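PDB 4QYT: glutathione-independent glyoxalase DJ-1 from Schizosaccharomyces pombe, which converts methylglyoxal to D-lactate in a single glutathione-independent step and takes part in protecting the cell against reactive oxygen species. Local coordinates for residues F10-D13 against G14-E17; G82-G85 against A86-S90; D68-A71 against K72-I76. All coordinates share one frame; numbering follows the deposited sequence.

How the interactions relate
Interactions 1 and 2 lie side by side near the active site, their centres about 7 Å apart; the Gly14 carbonyl probably accepts from Gly85 N, joining the turn after strand 7-12 to the first turn of helix 83-90. The centre of interaction 3 lies about 20 Å from that of interaction 1, at the end of helix 67-73, yet it is tied to the same strand through the rings of Phe10 and Phe70. The turn is mostly buried and depends on a threonine hydroxyl; the glycine-rich helix start works chiefly through backbone bonds. Interaction 3 is divided: aromatic rings are packed inside, while Asp69, Lys72 and Gln73 make polar links nearer the surface.

Interaction 1. Residues F10-D13 against G14-E17; sequences FVAD and GTDE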
# COMPACT_ATOMS: atom_id res chain seq x y z
N PHE A 10 3.65 12.71 5.90
CA PHE A 10 4.48 12.46 7.08
C PHE A 10 4.67 10.97 7.26
O PHE A 10 3.80 10.15 6.97
CB PHE A 10 3.82 13.05 8.33
CG PHE A 10 3.94 14.54 8.46
CD1 PHE A 10 5.18 15.13 8.69
CD2 PHE A 10 2.84 15.38 8.42
CE1 PHE A 10 5.30 16.50 8.88
CE2 PHE A 10 2.97 16.74 8.63
CZ PHE A 10 4.19 17.31 8.86
N VAL A 11 5.80 10.62 7.89
CA VAL A 11 6.15 9.23 8.12
C VAL A 11 7.04 9.17 9.36
O VAL A 11 7.86 10.07 9.58
CB VAL A 11 6.79 8.57 6.88
CG1 VAL A 11 8.16 9.16 6.57
CG2 VAL A 11 6.86 7.05 6.97
N ALA A 12 6.90 8.12 10.15
CA ALA A 12 7.70 7.92 11.34
C ALA A 12 8.05 6.43 11.40
O ALA A 12 7.42 5.60 10.75
CB ALA A 12 6.89 8.33 12.56
N ASP A 13 9.00 6.07 12.26
CA ASP A 13 9.13 4.66 12.58
C ASP A 13 7.79 4.16 13.10
O ASP A 13 7.15 4.79 13.94
CB ASP A 13 10.28 4.47 13.58
CG ASP A 13 11.59 4.88 12.98
OD1 ASP A 13 12.00 4.32 11.97
OD2 ASP A 13 12.15 5.91 13.43
N GLY A 14 7.34 3.02 12.58
CA GLY A 14 6.04 2.51 13.00
C GLY A 14 4.88 2.95 12.12
O GLY A 14 3.74 2.56 12.40
N THR A 15 5.13 3.72 11.04
CA THR A 15 4.03 4.08 10.14
C THR A 15 3.59 2.85 9.34
O THR A 15 4.42 2.07 8.83
CB THR A 15 4.46 5.21 9.19
OG1 THR A 15 4.58 6.43 9.95
CG2 THR A 15 3.49 5.39 8.05
N ASP A 16 2.28 2.72 9.15
CA ASP A 16 1.74 1.62 8.36
C ASP A 16 2.07 1.72 6.87
O ASP A 16 1.83 2.75 6.24
CB ASP A 16 0.22 1.58 8.54
CG ASP A 16 -0.37 0.41 7.84
OD1 ASP A 16 -0.17 -0.71 8.35
OD2 ASP A 16 -1.01 0.61 6.79
N GLU A 17 2.55 0.61 6.33
CA GLU A 17 2.94 0.56 4.92
C GLU A 17 1.77 0.80 3.97
O GLU A 17 1.93 1.47 2.93
CB GLU A 17 3.57 -0.78 4.58
CG GLU A 17 4.90 -1.10 5.26
CD GLU A 17 4.84 -1.74 6.64
OE1 GLU A 17 3.78 -1.62 7.34
OE2 GLU A 17 5.85 -2.33 7.03
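Ala12 and Thr15 close a type II beta turn where strand 7-12 leaves the central, mostly parallel sheet of the DJ-1/PfpI fold and turns toward helix 17-29. Thr15 N reaches back to Ala12 O at 3.0 Å. A second bond, made by a side chain, reinforces the first: Ala12 N donates to Thr15 OG1 at 2.9 Å, with a nearly straight N-H...O angle of 160°. Both backbone polar groups of Ala12 are thus engaged by one residue. The first torsion of Thr15 (chi1 -71°) sets OG1 beside its own backbone N, facing the strand. A valine in place of Thr15 would keep a similar shape but would probably leave the buried amide of Ala12 without its acceptor, weakening the hold of the turn on the strand end.

The side chains of Val11 and Thr15 cross at about a right angle, with Val11 CG2 3.8 Å from Thr15 CB, but this apolar contact is less certain because the Val11 side chain has a second modelled position. The carboxylate of Asp13 is bonded to Tyr38 OH through OD2 and to Lys48 N through OD1. Further on, Asp16 is the N-cap of helix 17-29: its OD2 takes the amide of Glu19, a probable active-site residue, so the loop after the turn helps fix the start of the helix that carries it. The other carboxylate oxygen of Asp16 forms a salt bridge with Arg29 of the second subunit. Glycine suits the third position of the turn because Gly14 has a positive phi of 92°, where a beta carbon would be pressed against the carbonyl oxygen of Asp13.

Interaction 2. Residues G82-G85 against A86-S90; sequences GGLG and AKTLS. With EDO (1,2-ethanediol), chain G.
From Gly82 to Leu89 the backbone bonds run in the alpha-helical i to i+4 pattern: Ala86 N donates to Gly82 O at 2.9 Å, and Lys87, Thr88 and Leu89 follow with bonds to Gly83, Leu84 and Gly85. Gly82 stands at the N-cap with a positive phi of 89°, at which a beta carbon would jam against the preceding carbonyl oxygen, so glycine fits the tight entry. The amide of Gly83, at the N-terminal end of the helix, donates at 2.9 Å to O1 of an ethanediol, which was probably carried over from the crystallisation liquor and is also bound by Arg51.

Side-chain carbons of the second turn lie close to the carbonyl oxygens four residues earlier. Ala86 CB rests 3.2 Å from Gly82 O, and Leu89, whose CG is turned back beside its own backbone N (chi1 -67°), brings that atom to 3.3 Å from Gly85 O. Leu84 and Thr88 lie side by side and point the same way, but their contact is loose, with Leu84 CD1 4.1 Å from Thr88 OG1. Serine serves the end of the helix well: Ser90 OG bonds to Ala86 O at 2.8 Å, and Ser90 N reaches the same oxygen from the opposite face of the carbonyl plane, so this acceptor is gripped twice within one turn.

The helix start borders the active site, since Gly82 N donates to the sulfinate of the oxidised cysteine at position 114 and the amide thereby takes part in holding that group. Ala86 packs on Ala115 just after it. On the side facing the sheet, Thr88 and Leu89 lie against strand 7-12, touching Ala12, with Leu89 also on Phe10, which seats helix 83-90 on the central sheet.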
# COMPACT_ATOMS: atom_id res chain seq x y z
N GLY A 82 -0.84 3.25 11.74
CA GLY A 82 0.09 2.37 12.42
C GLY A 82 0.26 2.84 13.86
O GLY A 82 0.42 4.03 14.10
N GLY A 83 0.23 1.93 14.84
CA GLY A 83 0.16 2.38 16.23
C GLY A 83 1.34 3.25 16.64
O GLY A 83 1.15 4.33 17.21
N LEU A 84 2.55 2.75 16.42
CA LEU A 84 3.73 3.49 16.84
C LEU A 84 3.88 4.77 16.01
O LEU A 84 4.19 5.84 16.54
CB LEU A 84 4.98 2.62 16.77
CG LEU A 84 6.33 3.32 17.00
CD1 LEU A 84 6.41 3.98 18.38
CD2 LEU A 84 7.47 2.36 16.74
N GLY A 85 3.74 4.67 14.68
CA GLY A 85 3.91 5.84 13.85
C GLY A 85 2.97 6.96 14.22
O GLY A 85 3.35 8.13 14.29
N ALA A 86 1.72 6.61 14.47
CA ALA A 86 0.71 7.59 14.85
C ALA A 86 1.03 8.16 16.23
O ALA A 86 0.73 9.35 16.46
CB ALA A 86 -0.67 6.94 14.85
N LYS A 87 1.49 7.33 17.18
CA LYS A 87 1.85 7.84 18.49
C LYS A 87 2.90 8.93 18.32
O LYS A 87 2.75 10.04 18.85
CB LYS A 87 2.35 6.71 19.37
CG LYS A 87 2.84 7.19 20.73
CD LYS A 87 3.33 6.04 21.62
CE LYS A 87 3.22 6.35 23.09
NZ LYS A 87 3.61 7.75 23.41
N THR A 88 3.92 8.64 17.53
CA THR A 88 4.97 9.63 17.34
C THR A 88 4.46 10.88 16.65
O THR A 88 4.65 12.01 17.11
CB THR A 88 6.11 8.99 16.58
OG1 THR A 88 6.67 8.00 17.41
CG2 THR A 88 7.15 9.99 16.19
N LEU A 89 3.77 10.71 15.51
CA LEU A 89 3.35 11.89 14.75
C LEU A 89 2.38 12.75 15.54
O LEU A 89 2.48 13.98 15.55
CB LEU A 89 2.79 11.46 13.39
CG LEU A 89 3.78 10.84 12.42
CD1 LEU A 89 3.09 10.33 11.19
CD2 LEU A 89 4.89 11.80 12.04
N SER A 90 1.41 12.11 16.18
CA SER A 90 0.36 12.83 16.89
C SER A 90 0.92 13.61 18.07
O SER A 90 0.27 14.56 18.52
CB SER A 90 -0.78 11.92 17.34
OG SER A 90 -0.34 11.03 18.36
C1 EDO G . -0.99 -0.86 14.35
O1 EDO G . 0.29 -1.01 14.92
C2 EDO G . -0.70 -1.06 12.89
O2 EDO G . -1.80 -1.69 12.30

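Interaction 3. Residues D68-A71 against K72-I76; sequences DDFA and KQYDI. With EDO (1,2-ethanediol), chain F.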
# COMPACT_ATOMS: atom_id res chain seq x y z
N ASP A 68 5.22 27.72 9.88
CA ASP A 68 4.99 28.72 8.85
C ASP A 68 5.82 28.42 7.61
O ASP A 68 5.33 28.59 6.48
CB ASP A 68 5.32 30.12 9.36
CG ASP A 68 4.25 30.71 10.30
OD1 ASP A 68 3.11 30.22 10.30
OD2 ASP A 68 4.55 31.75 10.92
N ASP A 69 7.07 27.95 7.77
CA ASP A 69 7.86 27.61 6.61
C ASP A 69 7.28 26.41 5.87
O ASP A 69 7.29 26.33 4.64
CB ASP A 69 9.34 27.44 6.95
CG ASP A 69 10.20 27.60 5.71
OD1 ASP A 69 10.27 28.74 5.22
OD2 ASP A 69 10.78 26.61 5.25
N PHE A 70 6.80 25.44 6.65
CA PHE A 70 6.11 24.30 6.09
C PHE A 70 4.96 24.73 5.21
O PHE A 70 4.78 24.24 4.09
CB PHE A 70 5.62 23.38 7.21
CG PHE A 70 4.98 22.12 6.70
CD1 PHE A 70 3.66 22.10 6.31
CD2 PHE A 70 5.66 20.93 6.71
CE1 PHE A 70 3.04 20.93 5.91
CE2 PHE A 70 5.06 19.73 6.36
CZ PHE A 70 3.74 19.73 5.97
N ALA A 71 4.18 25.69 5.70
CA ALA A 71 3.03 26.17 4.96
C ALA A 71 3.40 26.93 3.69
O ALA A 71 2.62 27.02 2.75
CB ALA A 71 2.17 27.06 5.85
N LYS A 72 4.63 27.44 3.64
CA LYS A 72 5.15 28.03 2.41
C LYS A 72 5.56 26.99 1.37
O LYS A 72 5.69 27.31 0.20
CB LYS A 72 6.37 28.90 2.70
CG LYS A 72 6.06 30.14 3.50
CD LYS A 72 7.32 30.90 3.89
CE LYS A 72 7.05 32.11 4.77
NZ LYS A 72 8.34 32.74 5.15
N GLN A 73 5.76 25.76 1.79
CA GLN A 73 6.24 24.68 0.93
C GLN A 73 5.17 23.68 0.51
O GLN A 73 5.30 23.08 -0.57
CB GLN A 73 7.38 23.91 1.62
CG GLN A 73 8.60 24.76 1.89
CD GLN A 73 9.74 23.95 2.45
OE1 GLN A 73 10.13 22.93 1.89
NE2 GLN A 73 10.28 24.37 3.59
N TYR A 74 4.17 23.45 1.35
CA TYR A 74 3.21 22.37 1.15
C TYR A 74 1.80 22.90 1.29
O TYR A 74 1.53 23.81 2.07
CB TYR A 74 3.44 21.22 2.16
CG TYR A 74 4.76 20.57 2.03
CD1 TYR A 74 5.04 19.69 0.98
CD2 TYR A 74 5.75 20.78 2.95
CE1 TYR A 74 6.28 19.08 0.86
CE2 TYR A 74 6.98 20.18 2.86
CZ TYR A 74 7.27 19.34 1.78
OH TYR A 74 8.51 18.75 1.70
N ASP A 75 0.89 22.28 0.54
CA ASP A 75 -0.53 22.58 0.60
C ASP A 75 -1.37 21.51 1.26
O ASP A 75 -2.51 21.78 1.67
CB ASP A 75 -1.06 22.82 -0.84
CG ASP A 75 -0.23 23.82 -1.56
OD1 ASP A 75 -0.19 24.98 -1.09
OD2 ASP A 75 0.52 23.43 -2.47
N ILE A 76 -0.87 20.27 1.28
CA ILE A 76 -1.60 19.15 1.87
C ILE A 76 -0.63 18.47 2.84
O ILE A 76 0.51 18.21 2.49
CB ILE A 76 -2.09 18.15 0.81
CG1 ILE A 76 -2.95 18.83 -0.26
CG2 ILE A 76 -2.83 16.99 1.46
CD1 ILE A 76 -3.62 17.86 -1.21
C1 EDO F . 4.42 29.12 13.21
O1 EDO F . 5.63 28.76 12.53
C2 EDO F . 4.41 28.71 14.67
O2 EDO F . 3.94 27.35 14.80
O HOH W 1 9.49 30.82 6.68
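Phe70 has its CG anti to the backbone N (chi1 -176°), while Tyr74 keeps its CG beside the backbone N (chi1 -62°), and these two settings bring the rings together at the end of helix 67-73. Tyr74 CD2 sits over the centre of one Phe70 face, 3.6 Å from Phe70 CE2, with the planes oblique at 44°. Tyr74 CB adds an off-centre CH-pi contact to the same ring. Tyrosine suits the place because its hydroxyl reaches on to Asp35 and Arg59 while the ring stays buried.

Nearer the surface, Gln73 NE2 donates to Asp69 OD2 at 2.8 Å, meeting it from above the carboxylate plane. The other oxygen, Asp69 OD1, is joined to Lys72 NZ by a water that lies 2.7 Å from each, since the two charged atoms stand too far apart for a direct salt bridge.

Phe70 O accepts from both Gln73 N and Tyr74 N, each at 2.9 Å, as the helix gives way to a loop. From there the chain enters strand 76-79, completing a beta-alpha-beta crossover from the parallel strand 59-60, a connection characteristic of Rossmann-like alpha/beta sandwich folds.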